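Putative redox protein (Lactobacillus casei, PDB 2QL8) is a putative redox protein of the OsmC/Ohr family and probably reduces peroxides with a pair of reactive thiols, as its relatives do. Local coordinates at residues T13-N18 / Y27-L32; S57-A62 / R120-K125; K69-P74 / K111-E116; Q93-A98 / S130-I135. All blocks are in the same frame, centred on the assembly; numbering follows the deposited sequence.

Contact 1. Residues T13-N18 / Y27-L32. With EDO (1,2-ethanediol), chain D.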
loop_
_atom_site.group_PDB
_atom_site.type_symbol
_atom_site.label_atom_id
_atom_site.label_comp_id
_atom_site.label_asym_id
_atom_site.label_seq_id
_atom_site.Cartn_x
_atom_site.Cartn_y
_atom_site.Cartn_z
ATOM N N THR A 13 -3.132 -15.055 -2.863
ATOM C CA THR A 13 -2.215 -14.560 -1.840
ATOM C C THR A 13 -0.869 -14.241 -2.461
ATOM O O THR A 13 -0.466 -14.842 -3.465
ATOM C CB THR A 13 -1.968 -15.587 -0.695
ATOM O OG1 THR A 13 -1.250 -16.723 -1.199
ATOM C CG2 THR A 13 -3.278 -16.031 -0.035
ATOM N N THR A 14 -0.169 -13.276 -1.851
ATOM C CA THR A 14 1.191 -12.934 -2.234
ATOM C C THR A 14 1.950 -12.568 -0.963
ATOM O O THR A 14 1.372 -12.441 0.130
ATOM C CB THR A 14 1.222 -11.761 -3.264
ATOM O OG1 THR A 14 2.542 -11.606 -3.772
ATOM C CG2 THR A 14 0.743 -10.436 -2.655
ATOM N N THR A 15 3.256 -12.412 -1.116
ATOM C CA THR A 15 4.113 -11.978 -0.025
ATOM C C THR A 15 5.104 -10.932 -0.559
ATOM O O THR A 15 5.464 -10.952 -1.743
ATOM C CB THR A 15 4.856 -13.140 0.700
ATOM O OG1 THR A 15 5.890 -13.628 -0.169
ATOM C CG2 THR A 15 3.934 -14.260 1.139
ATOM N N ALA A 16 5.555 -10.069 0.354
ATOM C CA ALA A 16 6.558 -9.030 0.079
ATOM C C ALA A 16 7.551 -9.022 1.238
ATOM O O ALA A 16 7.156 -9.142 2.406
ATOM C CB ALA A 16 5.911 -7.670 -0.043
ATOM N N ILE A 17 8.838 -8.865 0.917
ATOM C CA ILE A 17 9.889 -8.841 1.926
ATOM C C ILE A 17 10.741 -7.577 1.801
ATOM O O ILE A 17 11.074 -7.152 0.669
ATOM C CB ILE A 17 10.768 -10.109 1.829
ATOM C CG1 ILE A 17 9.933 -11.370 2.104
ATOM C CG2 ILE A 17 11.990 -9.994 2.765
ATOM C CD1 ILE A 17 10.673 -12.743 1.889
ATOM N N ASN A 18 11.116 -7.021 2.950
ATOM C CA ASN A 18 12.211 -6.061 2.975
ATOM C C ASN A 18 13.125 -6.472 4.137
ATOM O O ASN A 18 12.726 -6.481 5.301
ATOM C CB ASN A 18 11.718 -4.621 3.103
ATOM C CG ASN A 18 12.823 -3.598 2.921
ATOM O OD1 ASN A 18 13.965 -3.799 3.361
ATOM N ND2 ASN A 18 12.484 -2.498 2.289
ATOM N N TYR A 27 11.045 -6.716 -2.221
ATOM C CA TYR A 27 10.694 -7.618 -3.299
ATOM C C TYR A 27 9.585 -8.580 -2.978
ATOM O O TYR A 27 9.316 -8.910 -1.859
ATOM C CB TYR A 27 11.928 -8.415 -3.755
ATOM C CG TYR A 27 12.508 -9.334 -2.690
ATOM C CD1 TYR A 27 13.376 -8.851 -1.743
ATOM C CD2 TYR A 27 12.163 -10.678 -2.636
ATOM C CE1 TYR A 27 13.918 -9.705 -0.772
ATOM C CE2 TYR A 27 12.670 -11.511 -1.682
ATOM C CZ TYR A 27 13.567 -11.018 -0.748
ATOM O OH TYR A 27 14.108 -11.901 0.194
ATOM N N ILE A 28 8.944 -8.993 -4.054
ATOM C CA ILE A 28 7.993 -10.097 -4.055
ATOM C C ILE A 28 8.807 -11.349 -4.392
ATOM O O ILE A 28 9.409 -11.419 -5.460
ATOM C CB ILE A 28 6.912 -9.903 -5.158
ATOM C CG1 ILE A 28 6.197 -8.542 -5.037
ATOM C CG2 ILE A 28 5.911 -11.064 -5.182
ATOM C CD1 ILE A 28 5.557 -8.285 -3.671
ATOM N N PRO A 29 8.844 -12.322 -3.481
ATOM C CA PRO A 29 9.561 -13.572 -3.810
ATOM C C PRO A 29 8.985 -14.155 -5.097
ATOM O O PRO A 29 7.757 -14.289 -5.216
ATOM C CB PRO A 29 9.265 -14.459 -2.603
ATOM C CG PRO A 29 9.114 -13.502 -1.474
ATOM C CD PRO A 29 8.370 -12.322 -2.087
ATOM N N GLY A 30 9.870 -14.467 -6.047
ATOM C CA GLY A 30 9.427 -14.968 -7.347
ATOM C C GLY A 30 8.987 -13.886 -8.317
ATOM O O GLY A 30 8.606 -14.194 -9.452
ATOM N N GLY A 31 9.000 -12.623 -7.883
ATOM C CA GLY A 31 8.442 -11.526 -8.662
ATOM C C GLY A 31 9.251 -10.239 -8.603
ATOM O O GLY A 31 10.493 -10.260 -8.525
ATOM N N LEU A 32 8.533 -9.117 -8.630
ATOM C CA LEU A 32 9.101 -7.764 -8.755
ATOM C C LEU A 32 10.005 -7.420 -7.578
ATOM O O LEU A 32 9.630 -7.608 -6.428
ATOM C CB LEU A 32 7.959 -6.736 -8.814
ATOM C CG LEU A 32 8.279 -5.234 -8.841
ATOM C CD1 LEU A 32 9.087 -4.890 -10.133
ATOM C CD2 LEU A 32 7.020 -4.365 -8.641
HETATM C C1 EDO D . 13.222 -12.769 -5.679
HETATM O O1 EDO D . 12.504 -13.945 -5.378
HETATM C C2 EDO D . 12.565 -12.070 -6.865
HETATM O O2 EDO D . 12.303 -10.710 -6.514
#
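Ile17 and Tyr27 form a single antiparallel bridge, a hydrogen-bonded pair in which Ile17 N donates to Tyr27 O (2.8 Å) and Tyr27 N to Ile17 O (2.9 Å). Their side chains lie side by side, pointing the same way. Ile17 CB sits over one face of the Tyr27 ring, 4.2 Å from its centroid and displaced toward the rim, a CH-pi contact; CG2 lies near the phenol oxygen. A chi1 of 64° sets Tyr27 CG between its own N and carbonyl carbon, on the side of Ile17. Farther along, Pro29 crosses the strand's side chains at about a right angle, its CG 3.8 Å from Ile17 CD1 and its CD 3.4 Å from Thr15 OG1. On another side Ile28 CD1 packs on Ala16 CB. Ile28 also opens a type II turn ending at Gly31, where an ethanediol, probably from the crystallisation liquor, accepts from Gly30 N and donates to Gly31 O. Strand 12-18 pairs in addition with an antiparallel strand of the second subunit, so the sheet runs on across the dimer interface. Two positions past Tyr27, Pro29 has no N-H to offer, and the pairing stops. Thr15 O is thus buried without a hydrogen-bond partner, met by carbons, among them Pro29 CD at 3.2 Å and Ile28 CD1 at 3.3 Å, with a CA-H...O contact from Ile28 CA.

Contact 2. Residues S57-A62 / R120-K125. With BEZ (benzoic acid), chain C.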
loop_
_atom_site.group_PDB
_atom_site.type_symbol
_atom_site.label_atom_id
_atom_site.label_comp_id
_atom_site.label_asym_id
_atom_site.label_seq_id
_atom_site.Cartn_x
_atom_site.Cartn_y
_atom_site.Cartn_z
ATOM N N SER A 57 -3.982 3.637 -6.364
ATOM C CA SER A 57 -4.369 4.086 -7.711
ATOM C C SER A 57 -4.755 2.897 -8.588
ATOM O O SER A 57 -5.752 2.947 -9.328
ATOM C CB SER A 57 -3.257 4.963 -8.345
ATOM O OG SER A 57 -2.051 4.234 -8.593
ATOM N N THR A 58 -3.960 1.817 -8.523
ATOM C CA THR A 58 -4.231 0.623 -9.328
ATOM C C THR A 58 -5.516 -0.054 -8.900
ATOM O O THR A 58 -6.311 -0.491 -9.758
ATOM C CB THR A 58 -3.015 -0.337 -9.300
ATOM O OG1 THR A 58 -1.874 0.356 -9.826
ATOM C CG2 THR A 58 -3.260 -1.610 -10.094
ATOM N N CYS A 59 -5.715 -0.156 -7.582
ATOM C CA CYS A 59 -6.917 -0.808 -7.081
ATOM C C CYS A 59 -8.194 -0.008 -7.423
ATOM O O CYS A 59 -9.218 -0.577 -7.888
ATOM C CB CYS A 59 -6.828 -1.046 -5.582
ATOM S SG CYS A 59 -7.952 -2.288 -4.953
ATOM N N LEU A 60 -8.121 1.305 -7.242
ATOM C CA LEU A 60 -9.240 2.153 -7.572
ATOM C C LEU A 60 -9.564 2.068 -9.063
ATOM O O LEU A 60 -10.736 1.981 -9.462
ATOM C CB LEU A 60 -8.999 3.600 -7.158
ATOM C CG LEU A 60 -9.255 3.948 -5.689
ATOM C CD1 LEU A 60 -8.598 5.339 -5.333
ATOM C CD2 LEU A 60 -10.737 3.857 -5.274
ATOM N N GLU A 61 -8.511 2.096 -9.883
ATOM C CA GLU A 61 -8.667 2.061 -11.330
ATOM C C GLU A 61 -9.303 0.721 -11.771
ATOM O O GLU A 61 -10.192 0.691 -12.639
ATOM C CB GLU A 61 -7.326 2.328 -12.017
ATOM C CG GLU A 61 -7.380 2.316 -13.579
ATOM C CD GLU A 61 -8.002 3.554 -14.196
ATOM O OE1 GLU A 61 -8.739 4.294 -13.497
ATOM O OE2 GLU A 61 -7.729 3.741 -15.429
ATOM N N ALA A 62 -8.856 -0.390 -11.176
ATOM C CA ALA A 62 -9.437 -1.726 -11.457
ATOM C C ALA A 62 -10.896 -1.766 -11.059
ATOM O O ALA A 62 -11.756 -2.332 -11.760
ATOM C CB ALA A 62 -8.664 -2.843 -10.745
ATOM N N ARG A 120 -16.185 -0.062 -2.796
ATOM C CA ARG A 120 -15.836 -1.406 -3.280
ATOM C C ARG A 120 -14.338 -1.720 -3.300
ATOM O O ARG A 120 -13.942 -2.862 -3.141
ATOM C CB ARG A 120 -16.428 -1.648 -4.669
ATOM C CG ARG A 120 -17.941 -1.833 -4.640
ATOM C CD ARG A 120 -18.598 -1.792 -6.008
ATOM N NE ARG A 120 -18.141 -2.866 -6.891
ATOM C CZ ARG A 120 -18.770 -3.208 -8.025
ATOM N NH1 ARG A 120 -19.880 -2.576 -8.393
ATOM N NH2 ARG A 120 -18.320 -4.168 -8.794
ATOM N N CYS A 121 -13.515 -0.709 -3.517
ATOM C CA CYS A 121 -12.080 -0.906 -3.681
ATOM C C CYS A 121 -11.451 -1.444 -2.386
ATOM O O CYS A 121 -11.584 -0.812 -1.331
ATOM C CB CYS A 121 -11.447 0.430 -4.063
ATOM S SG CYS A 121 -9.635 0.524 -3.915
ATOM N N PRO A 122 -10.825 -2.645 -2.446
ATOM C CA PRO A 122 -10.206 -3.156 -1.200
ATOM C C PRO A 122 -9.245 -2.225 -0.463
ATOM O O PRO A 122 -9.271 -2.185 0.764
ATOM C CB PRO A 122 -9.545 -4.450 -1.665
ATOM C CG PRO A 122 -10.468 -4.926 -2.784
ATOM C CD PRO A 122 -10.855 -3.679 -3.521
ATOM N N VAL A 123 -8.405 -1.518 -1.194
ATOM C CA VAL A 123 -7.408 -0.673 -0.513
ATOM C C VAL A 123 -8.132 0.526 0.123
ATOM O O VAL A 123 -7.827 0.930 1.234
ATOM C CB VAL A 123 -6.227 -0.265 -1.425
ATOM C CG1 VAL A 123 -5.225 0.633 -0.635
ATOM C CG2 VAL A 123 -5.510 -1.517 -2.015
ATOM N N SER A 124 -9.112 1.072 -0.600
ATOM C CA SER A 124 -9.918 2.140 -0.078
ATOM C C SER A 124 -10.605 1.710 1.238
ATOM O O SER A 124 -10.621 2.449 2.224
ATOM C CB SER A 124 -10.882 2.573 -1.189
ATOM O OG SER A 124 -11.691 3.674 -0.845
ATOM N N LYS A 125 -11.142 0.483 1.251
ATOM C CA LYS A 125 -11.778 -0.020 2.452
ATOM C C LYS A 125 -10.777 -0.136 3.623
ATOM O O LYS A 125 -11.123 0.150 4.769
ATOM C CB LYS A 125 -12.425 -1.377 2.189
ATOM C CG LYS A 125 -13.617 -1.351 1.300
ATOM C CD LYS A 125 -14.101 -2.866 1.212
ATOM C CE LYS A 125 -14.939 -3.145 0.146
ATOM N NZ LYS A 125 -15.439 -4.514 0.273
HETATM C C BEZ C . -15.408 -5.204 -7.484
HETATM O O1 BEZ C . -16.186 -6.006 -8.120
HETATM O O2 BEZ C . -15.805 -4.613 -6.555
HETATM C C1 BEZ C . -13.960 -5.034 -7.796
HETATM C C2 BEZ C . -13.506 -5.499 -9.043
HETATM C C3 BEZ C . -12.154 -5.366 -9.356
HETATM C C4 BEZ C . -11.284 -4.777 -8.427
HETATM C C5 BEZ C . -11.757 -4.327 -7.186
HETATM C C6 BEZ C . -13.068 -4.423 -6.848
#
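Cys59 and Cys121 bring their sulfurs to 3.4 Å, SG to SG, in van der Waals contact but well beyond the length of a disulfide. Such a facing pair, one cysteine within a long helix and the other just ahead of a short one, matches the reactive thiols of OsmC/Ohr peroxidases, and a similar role here is probable. Cys59 SG, anti to its backbone N (chi1 -161°), reaches Pro122 CD as well, at 3.5 Å, while its CB rests on Val123 CG2. Cys121 occupies the N-cap of helix 122-127, and its sulfur accepts from Ser124 N (3.4 Å, 165° at the hydrogen), so the sulfur is held from its own segment while touching the other. Leu60 CD2 closes in on Cys121 CB at 3.7 Å. Close by lies a bound benzoic acid, its carboxylate gripped in a two-pronged manner at the guanidinium edge: Arg120 NE binds O2 at 2.9 Å and Arg120 NH2 binds O1 at 2.9 Å. Pro122 and Ala62 border its ring, and Ala90 N of the second subunit also bonds to it, which puts this pocket at the dimer interface. Every touching residue is buried. Helix 48-70 places Cys59 near the centre of the chain, with Leu60 turned also onto strands 77-88 and 133-137, while Val123 of helix 122-127 leans on Ser55 and Leu56.

Contact 3. Residues K69-P74 / K111-E116. With EDO (1,2-ethanediol), chain E.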
loop_
_atom_site.group_PDB
_atom_site.type_symbol
_atom_site.label_atom_id
_atom_site.label_comp_id
_atom_site.label_asym_id
_atom_site.label_seq_id
_atom_site.Cartn_x
_atom_site.Cartn_y
_atom_site.Cartn_z
ATOM N N LYS A 69 -17.811 -1.363 -16.709
ATOM C CA LYS A 69 -18.291 -2.545 -17.456
ATOM C C LYS A 69 -19.701 -2.966 -17.032
ATOM O O LYS A 69 -20.520 -3.317 -17.870
ATOM C CB LYS A 69 -17.326 -3.730 -17.396
ATOM C CG LYS A 69 -16.066 -3.512 -18.195
ATOM C CD LYS A 69 -15.136 -4.697 -18.055
ATOM C CE LYS A 69 -13.741 -4.375 -18.605
ATOM N NZ LYS A 69 -13.424 -5.058 -19.878
ATOM N N GLU A 70 -20.001 -2.898 -15.745
ATOM C CA GLU A 70 -21.343 -3.188 -15.246
ATOM C C GLU A 70 -22.387 -2.212 -15.831
ATOM O O GLU A 70 -23.572 -2.558 -15.960
ATOM C CB GLU A 70 -21.381 -3.114 -13.699
ATOM C CG GLU A 70 -20.714 -4.295 -13.064
ATOM C CD GLU A 70 -20.507 -4.213 -11.561
ATOM O OE1 GLU A 70 -20.943 -3.232 -10.976
ATOM O OE2 GLU A 70 -19.943 -5.180 -10.977
ATOM N N HIS A 71 -21.949 -0.994 -16.148
ATOM C CA HIS A 71 -22.777 0.033 -16.797
ATOM C C HIS A 71 -22.740 0.012 -18.338
ATOM O O HIS A 71 -23.335 0.867 -18.998
ATOM C CB HIS A 71 -22.362 1.396 -16.264
ATOM C CG HIS A 71 -22.804 1.638 -14.864
ATOM N ND1 HIS A 71 -23.974 2.293 -14.539
ATOM C CD2 HIS A 71 -22.207 1.329 -13.686
ATOM C CE1 HIS A 71 -24.088 2.350 -13.220
ATOM N NE2 HIS A 71 -23.033 1.769 -12.681
ATOM N N GLY A 72 -22.034 -0.959 -18.906
ATOM C CA GLY A 72 -21.937 -1.100 -20.364
ATOM C C GLY A 72 -21.056 -0.090 -21.077
ATOM O O GLY A 72 -21.229 0.164 -22.269
ATOM N N LEU A 73 -20.096 0.499 -20.347
ATOM C CA LEU A 73 -19.299 1.616 -20.827
ATOM C C LEU A 73 -17.866 1.157 -21.074
ATOM O O LEU A 73 -17.351 0.255 -20.419
ATOM C CB LEU A 73 -19.326 2.767 -19.844
ATOM C CG LEU A 73 -20.659 3.362 -19.458
ATOM C CD1 LEU A 73 -20.417 4.486 -18.478
ATOM C CD2 LEU A 73 -21.402 3.825 -20.718
ATOM N N PRO A 74 -17.209 1.798 -22.034
ATOM C CA PRO A 74 -15.792 1.536 -22.248
ATOM C C PRO A 74 -14.984 2.133 -21.090
ATOM O O PRO A 74 -15.502 2.896 -20.283
ATOM C CB PRO A 74 -15.505 2.242 -23.569
ATOM C CG PRO A 74 -16.448 3.407 -23.556
ATOM C CD PRO A 74 -17.720 2.854 -22.928
ATOM N N LYS A 111 -19.088 11.328 -10.463
ATOM C CA LYS A 111 -19.227 11.371 -8.999
ATOM C C LYS A 111 -19.874 10.103 -8.461
ATOM O O LYS A 111 -19.414 9.535 -7.475
ATOM C CB LYS A 111 -20.008 12.585 -8.496
ATOM C CG LYS A 111 -19.318 13.903 -8.742
ATOM C CD LYS A 111 -19.979 15.032 -7.983
ATOM C CE LYS A 111 -21.261 15.499 -8.609
ATOM N NZ LYS A 111 -22.012 16.427 -7.699
ATOM N N ALA A 112 -20.928 9.627 -9.113
ATOM C CA ALA A 112 -21.610 8.413 -8.717
ATOM C C ALA A 112 -20.642 7.236 -8.797
ATOM O O ALA A 112 -20.616 6.388 -7.896
ATOM C CB ALA A 112 -22.845 8.192 -9.595
ATOM N N PHE A 113 -19.867 7.169 -9.878
ATOM C CA PHE A 113 -18.903 6.054 -10.038
ATOM C C PHE A 113 -17.842 6.149 -8.948
ATOM O O PHE A 113 -17.359 5.120 -8.471
ATOM C CB PHE A 113 -18.245 6.077 -11.419
ATOM C CG PHE A 113 -19.130 5.635 -12.546
ATOM C CD1 PHE A 113 -20.469 5.315 -12.384
ATOM C CD2 PHE A 113 -18.569 5.534 -13.808
ATOM C CE1 PHE A 113 -21.215 4.908 -13.500
ATOM C CE2 PHE A 113 -19.331 5.125 -14.925
ATOM C CZ PHE A 113 -20.632 4.791 -14.743
ATOM N N THR A 114 -17.439 7.367 -8.592
ATOM C CA THR A 114 -16.416 7.563 -7.527
ATOM C C THR A 114 -16.940 7.040 -6.199
ATOM O O THR A 114 -16.219 6.354 -5.477
ATOM C CB THR A 114 -15.934 9.037 -7.436
ATOM O OG1 THR A 114 -15.464 9.476 -8.715
ATOM C CG2 THR A 114 -14.834 9.212 -6.402
ATOM N N ASN A 115 -18.191 7.355 -5.873
ATOM C CA ASN A 115 -18.818 6.838 -4.672
ATOM C C ASN A 115 -18.852 5.303 -4.691
ATOM O O ASN A 115 -18.612 4.664 -3.634
ATOM C CB ASN A 115 -20.230 7.407 -4.452
ATOM C CG ASN A 115 -20.242 8.897 -4.204
ATOM O OD1 ASN A 115 -19.248 9.491 -3.784
ATOM N ND2 ASN A 115 -21.407 9.526 -4.438
ATOM N N GLU A 116 -19.194 4.721 -5.847
ATOM C CA GLU A 116 -19.277 3.267 -6.007
ATOM C C GLU A 116 -17.916 2.637 -5.704
ATOM O O GLU A 116 -17.820 1.657 -4.975
ATOM C CB GLU A 116 -19.689 2.839 -7.438
ATOM C CG GLU A 116 -21.216 2.838 -7.746
ATOM C CD GLU A 116 -21.541 2.027 -8.991
ATOM O OE1 GLU A 116 -21.385 0.769 -8.994
ATOM O OE2 GLU A 116 -21.908 2.674 -9.986
HETATM C C1 EDO E . -24.045 5.587 -16.469
HETATM O O1 EDO E . -24.603 4.296 -16.326
HETATM C C2 EDO E . -25.158 6.561 -16.683
HETATM O O2 EDO E . -25.777 6.227 -17.934
HETATM O O HOH W 1 -22.241 -0.856 -11.064
#
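Glu70 OE1 is gripped twice: by a water that donates to it at 2.7 Å and by Arg120 NH1 in a salt bridge. In one of its two deposited conformers Glu116 OE1 takes the same water at 2.8 Å, which then bridges two carboxylates whose OE1 atoms lie 4.5 Å apart. The shared water, and Arg120, whose ion pair with Glu116 is long and weak, probably ease the repulsion of like charges. In that conformer the other oxygen, Glu116 OE2, accepts from His71 NE2 at 3.1 Å through the syn lone pair. This bond is bent, 142° at the hydrogen, and OE2 is tilted from the imidazole plane, the two side chains meeting tip to tip. His71 ND1, on the far part of the ring, bonds to an ethanediol, probably from the crystallisation liquor. His71 follows the last helical residues of helix 48-70, and Gly72, with positive phi, ends the helix in a Schellman motif that turns the chain toward Leu73. The turn packs on the flank of helix 107-120. Phe113 CE1 lies over the centre of one face of the His71 ring, 3.6 Å above it, with the two ring planes at 45°. Leu73 CD1 approaches the Phe113 ring at its edge, in plane, 3.8 Å from CZ. An alanine in place of Phe113 would probably open a gap beneath the imidazole face and beside Leu73, leaving the histidine ring freer to turn. Deeper in, the Phe113 ring also rests on Leu64 and Val67 of helix 48-70, and Val67 touches Glu116 as well.

Contact 4. Residues Q93-A98 / S130-I135. With EDO (1,2-ethanediol), chain K.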
loop_
_atom_site.group_PDB
_atom_site.type_symbol
_atom_site.label_atom_id
_atom_site.label_comp_id
_atom_site.label_asym_id
_atom_site.label_seq_id
_atom_site.Cartn_x
_atom_site.Cartn_y
_atom_site.Cartn_z
ATOM N N GLN A 93 3.114 10.140 10.229
ATOM C CA GLN A 93 1.908 9.626 9.572
ATOM C C GLN A 93 2.010 9.816 8.070
ATOM O O GLN A 93 2.816 10.618 7.598
ATOM C CB GLN A 93 0.663 10.336 10.060
ATOM C CG GLN A 93 0.373 10.228 11.523
ATOM C CD GLN A 93 -0.904 10.916 11.882
ATOM O OE1 GLN A 93 -1.984 10.426 11.551
ATOM N NE2 GLN A 93 -0.808 12.066 12.541
ATOM N N PHE A 94 1.166 9.071 7.331
ATOM C CA PHE A 94 0.913 9.336 5.927
ATOM C C PHE A 94 -0.516 9.878 5.776
ATOM O O PHE A 94 -1.457 9.422 6.462
ATOM C CB PHE A 94 1.019 8.077 5.064
ATOM C CG PHE A 94 2.393 7.498 4.921
ATOM C CD1 PHE A 94 3.546 8.102 5.436
ATOM C CD2 PHE A 94 2.542 6.301 4.260
ATOM C CE1 PHE A 94 4.770 7.514 5.265
ATOM C CE2 PHE A 94 3.798 5.698 4.129
ATOM C CZ PHE A 94 4.895 6.320 4.657
ATOM N N LEU A 95 -0.661 10.825 4.850
ATOM C CA LEU A 95 -1.978 11.285 4.372
ATOM C C LEU A 95 -2.142 10.818 2.943
ATOM O O LEU A 95 -1.183 10.786 2.183
ATOM C CB LEU A 95 -2.075 12.821 4.391
ATOM C CG LEU A 95 -1.802 13.508 5.741
ATOM C CD1 LEU A 95 -1.771 15.037 5.486
ATOM C CD2 LEU A 95 -2.760 13.142 6.862
ATOM N N VAL A 96 -3.372 10.442 2.578
ATOM C CA VAL A 96 -3.645 9.893 1.264
ATOM C C VAL A 96 -4.875 10.595 0.652
ATOM O O VAL A 96 -5.931 10.723 1.303
ATOM C CB VAL A 96 -3.965 8.380 1.354
ATOM C CG1 VAL A 96 -4.261 7.804 -0.056
ATOM C CG2 VAL A 96 -2.819 7.609 2.096
ATOM N N HIS A 97 -4.699 11.103 -0.556
ATOM C CA HIS A 97 -5.788 11.792 -1.264
ATOM C C HIS A 97 -5.912 11.256 -2.685
ATOM O O HIS A 97 -4.952 11.360 -3.474
ATOM C CB HIS A 97 -5.564 13.312 -1.302
ATOM C CG HIS A 97 -6.705 14.026 -1.957
ATOM N ND1 HIS A 97 -7.951 14.114 -1.372
ATOM C CD2 HIS A 97 -6.787 14.662 -3.149
ATOM C CE1 HIS A 97 -8.754 14.796 -2.181
ATOM N NE2 HIS A 97 -8.077 15.119 -3.268
ATOM N N ALA A 98 -7.081 10.670 -3.016
ATOM C CA ALA A 98 -7.285 10.107 -4.339
ATOM C C ALA A 98 -8.174 11.064 -5.161
ATOM O O ALA A 98 -9.115 11.666 -4.633
ATOM C CB ALA A 98 -7.958 8.722 -4.250
ATOM N N SER A 130 -9.005 5.306 8.828
ATOM C CA SER A 130 -7.681 5.822 9.198
ATOM C C SER A 130 -7.718 7.277 9.669
ATOM O O SER A 130 -6.764 7.754 10.305
ATOM C CB SER A 130 -6.707 5.751 8.037
ATOM O OG SER A 130 -7.048 6.645 6.984
ATOM N N GLY A 131 -8.759 8.019 9.274
ATOM C CA GLY A 131 -8.788 9.469 9.490
ATOM C C GLY A 131 -7.917 10.276 8.556
ATOM O O GLY A 131 -7.884 11.506 8.682
ATOM N N ASN A 132 -7.188 9.607 7.647
ATOM C CA ASN A 132 -6.123 10.214 6.850
ATOM C C ASN A 132 -6.337 10.110 5.337
ATOM O O ASN A 132 -5.492 10.481 4.555
ATOM C CB ASN A 132 -4.749 9.597 7.220
ATOM C CG ASN A 132 -4.258 10.041 8.583
ATOM O OD1 ASN A 132 -5.036 10.561 9.409
ATOM N ND2 ASN A 132 -2.995 9.767 8.863
ATOM N N TYR A 133 -7.493 9.595 4.930
ATOM C CA TYR A 133 -7.780 9.304 3.534
ATOM C C TYR A 133 -9.009 10.058 3.066
ATOM O O TYR A 133 -10.067 9.959 3.681
ATOM C CB TYR A 133 -8.030 7.795 3.410
ATOM C CG TYR A 133 -8.529 7.325 2.053
ATOM C CD1 TYR A 133 -7.958 7.743 0.868
ATOM C CD2 TYR A 133 -9.555 6.397 1.994
ATOM C CE1 TYR A 133 -8.428 7.272 -0.366
ATOM C CE2 TYR A 133 -10.034 5.952 0.801
ATOM C CZ TYR A 133 -9.490 6.379 -0.378
ATOM O OH TYR A 133 -9.966 5.886 -1.589
ATOM N N THR A 134 -8.829 10.740 1.948
ATOM C CA THR A 134 -9.899 11.462 1.247
ATOM C C THR A 134 -9.895 11.109 -0.231
ATOM O O THR A 134 -8.870 10.718 -0.798
ATOM C CB THR A 134 -9.733 13.003 1.458
ATOM O OG1 THR A 134 -8.395 13.391 1.148
ATOM C CG2 THR A 134 -10.052 13.373 2.898
ATOM N N ILE A 135 -11.065 11.292 -0.869
ATOM C CA ILE A 135 -11.239 10.984 -2.264
ATOM C C ILE A 135 -12.169 12.037 -2.877
ATOM O O ILE A 135 -13.128 12.464 -2.221
ATOM C CB ILE A 135 -11.757 9.510 -2.481
ATOM C CG1 ILE A 135 -11.820 9.160 -3.954
ATOM C CG2 ILE A 135 -13.071 9.265 -1.767
ATOM C CD1 ILE A 135 -11.983 7.661 -4.233
HETATM C C1 EDO K . -2.893 14.720 14.135
HETATM O O1 EDO K . -3.028 13.824 13.046
HETATM C C2 EDO K . -3.865 14.219 15.156
HETATM O O2 EDO K . -4.564 13.152 14.519
HETATM O O HOH W 2 -6.416 13.121 3.155
#
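Asn132 ND2 gives both its hydrogens to the neighbouring strand, one to Gln93 OE1 (2.9 Å, nearly straight at 177°) and one to Phe94 O (2.9 Å, 151°). It stands above the carbonyl plane of each acceptor, and Leu95 CD2 packs against Asn132 CG. From here strands 91-102 and 133-137 run parallel: Val96 N binds Asn132 O, Thr134 N binds Val96 O and Ala98 N binds Thr134 O. On one face His97 ND1 meets Thr134 OG1 at 2.7 Å near the imidazole plane; with OG1 set between Thr134's own N and carbonyl carbon (chi1 51°), the hydroxyl also reaches a water that donates to Val96 O. On the other face Val96 CG1 lies 3.8 Å from Tyr133 CD1, and Ala98 CB 3.9 Å from Ile135 CG1. A second shell helps to position these groups. Ser130 OG accepts from Asn132 N in an ST turn, Glu136 holds His97 NE2, and in one of its two deposited conformers Ser124 OG bonds to Tyr133 OH. Arg6 of the second subunit bonds to Asn132 OD1. An alanine at Asn132 would probably leave Gln93 OE1 and Phe94 O without this donor and Arg6 of the second subunit without one of its acceptors. The parallel pair, joined through helices 107-120 and 122-127, is a beta-alpha-beta crossover. Its faces differ in chemistry: Val96, Ala98 and Tyr133 meet the apolar side of helix 48-70, whereas His97 and Thr134 keep a polar pairing on the opposite face.

How the contacts relate
Contact 2 is the buried core of the set, contact 3 a surface contact, and contacts 1 and 4 are partly buried. Contacts 2 and 3 share helix 48-70 and join through the Arg120-Glu70 salt bridge, with contact 3 nested in the loop that contact 2 closes. Contacts 2 and 4 interlock along the chain and touch where Leu60 packs against Ala98 and Ile135. Contact 1 stands apart, about 32 Å from contact 3 between centres, yet it meets the second subunit as contacts 2 and 4 do. Chemistry follows place: sulfur and apolar groups in contact 2, charges and water in contact 3, backbone pairing in contact 4 and, interrupted by proline, in contact 1.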